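Local atomic coordinates of bacteriocin (Brevibacillus sp. SKDU10, PDB entry 6LWZ), a protein that probably kills or inhibits other bacteria as a secreted, defensin-like antimicrobial peptide held together by three disulfide bonds. Residues 6-11 and 35-40. Sequence-based numbering, arbitrary orientation.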
# COMPACT_ATOMS: atom_id res chain seq x y z
N CYS A 6 -10.64 0.47 -8.61
CA CYS A 6 -11.90 -0.25 -8.60
C CYS A 6 -12.78 0.15 -9.78
O CYS A 6 -12.76 1.30 -10.21
CB CYS A 6 -12.62 0.02 -7.28
SG CYS A 6 -11.59 -0.41 -5.87
N PRO A 7 -13.57 -0.81 -10.30
CA PRO A 7 -14.41 -0.55 -11.47
C PRO A 7 -15.40 0.61 -11.28
O PRO A 7 -15.56 1.44 -12.18
CB PRO A 7 -15.17 -1.87 -11.67
CG PRO A 7 -14.34 -2.91 -11.00
CD PRO A 7 -13.67 -2.22 -9.85
N ASP A 8 -16.05 0.66 -10.13
CA ASP A 8 -17.07 1.67 -9.84
C ASP A 8 -16.77 2.47 -8.57
O ASP A 8 -16.86 3.70 -8.57
CB ASP A 8 -18.47 1.03 -9.77
CG ASP A 8 -18.51 -0.22 -8.91
OD1 ASP A 8 -17.47 -0.58 -8.32
OD2 ASP A 8 -19.59 -0.85 -8.83
N ALA A 9 -16.42 1.78 -7.48
CA ALA A 9 -16.09 2.45 -6.23
C ALA A 9 -15.26 1.57 -5.30
O ALA A 9 -15.38 0.34 -5.30
CB ALA A 9 -17.36 2.90 -5.52
N ILE A 10 -14.43 2.21 -4.49
CA ILE A 10 -13.59 1.50 -3.53
C ILE A 10 -14.38 1.33 -2.24
O ILE A 10 -15.16 2.21 -1.86
CB ILE A 10 -12.23 2.21 -3.28
CG1 ILE A 10 -12.36 3.39 -2.31
CG2 ILE A 10 -11.62 2.71 -4.59
CD1 ILE A 10 -12.08 3.03 -0.87
N ASP A 11 -14.18 0.21 -1.56
CA ASP A 11 -14.87 -0.09 -0.32
C ASP A 11 -14.05 0.43 0.85
O ASP A 11 -14.55 1.20 1.67
CB ASP A 11 -15.13 -1.59 -0.19
CG ASP A 11 -16.07 -1.93 0.96
OD1 ASP A 11 -16.80 -1.04 1.45
OD2 ASP A 11 -16.06 -3.11 1.39
N CYS A 35 -11.94 -3.29 -3.14
CA CYS A 35 -13.01 -2.79 -3.99
C CYS A 35 -14.37 -3.35 -3.57
O CYS A 35 -14.44 -4.42 -2.96
CB CYS A 35 -12.74 -3.15 -5.45
SG CYS A 35 -11.25 -2.40 -6.15
N MET A 36 -15.42 -2.70 -4.03
CA MET A 36 -16.74 -3.22 -3.87
C MET A 36 -16.82 -4.43 -4.81
O MET A 36 -17.16 -5.47 -4.39
CB MET A 36 -17.81 -2.20 -4.23
CG MET A 36 -17.85 -0.94 -3.39
SD MET A 36 -18.32 -1.05 -1.68
CE MET A 36 -20.05 -1.36 -1.79
N ASN A 37 -16.44 -4.25 -6.06
CA ASN A 37 -16.50 -5.29 -7.07
C ASN A 37 -15.64 -6.51 -6.79
O ASN A 37 -16.14 -7.53 -6.37
CB ASN A 37 -16.22 -4.70 -8.46
CG ASN A 37 -17.52 -4.38 -9.24
OD1 ASN A 37 -18.18 -3.36 -9.02
ND2 ASN A 37 -17.87 -5.26 -10.17
N GLY A 38 -14.34 -6.42 -6.95
CA GLY A 38 -13.48 -7.55 -6.66
C GLY A 38 -12.95 -7.45 -5.24
O GLY A 38 -13.72 -7.21 -4.34
N GLN A 39 -11.70 -7.75 -4.99
CA GLN A 39 -11.22 -7.53 -3.65
C GLN A 39 -9.94 -6.76 -3.67
O GLN A 39 -9.90 -5.70 -4.22
CB GLN A 39 -11.20 -8.76 -2.74
CG GLN A 39 -12.55 -9.39 -2.38
CD GLN A 39 -13.47 -8.50 -1.55
OE1 GLN A 39 -13.30 -8.40 -0.35
NE2 GLN A 39 -14.43 -7.85 -2.18
N HIS A 40 -8.88 -7.32 -3.15
CA HIS A 40 -7.64 -6.62 -2.98
C HIS A 40 -6.67 -6.37 -4.08
O HIS A 40 -6.13 -7.28 -4.64
CB HIS A 40 -6.89 -7.27 -1.85
CG HIS A 40 -7.66 -7.29 -0.60
ND1 HIS A 40 -9.00 -7.56 -0.57
CD2 HIS A 40 -7.30 -7.01 0.66
CE1 HIS A 40 -9.43 -7.45 0.67
NE2 HIS A 40 -8.41 -7.14 1.43
O HOH W 1 -14.42 -4.91 0.14
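Cys35 meets Cys6 through a disulfide at one end of the three-stranded antiparallel sheet of this defensin-like peptide, a worked example of how a covalent bridge ties a chain segment to a small sheet. The SG atoms of Cys6 and Cys35 lie 2.0 Å apart, with a torsion of -83° about the S-S bond, close to the relaxed right angle. Each SG stands anti to its own carbonyl carbon, which turns it toward the other. Val33 of the central strand, 26-35, touches Cys6. Cys35 also forms an antiparallel non-hydrogen-bonded pair with Ile10, at the start of strand 10-20, and their side chains diverge. One water donates to both Cys35 O, at 3.1 Å, and Asp11 OD2, at 2.7 Å. A direct backbone hydrogen bond comes at the next residue, where Met36 N gives a long, weak but nearly straight bond (167°) to Ala9 O, 3.3 Å away. Met36 CG then lies 3.4 Å from that same Ala9 O, and the bend at chi2 (-67°) turns SD to within 3.6 Å of Asp11 CB and slightly nearer still to Asp11 OD1, the two side chains crossing at about a right angle. Asn37, in the exposed turn between strands 26-35 and 40-48, lays its CB against Pro7 CG at 3.6 Å, beside the Asp8 carboxylate. That carboxylate bends back on its own loop, where Ala9 N gives a bent hydrogen bond to Asp8 OD1, 2.7 Å away and tilted out of the carboxylate plane.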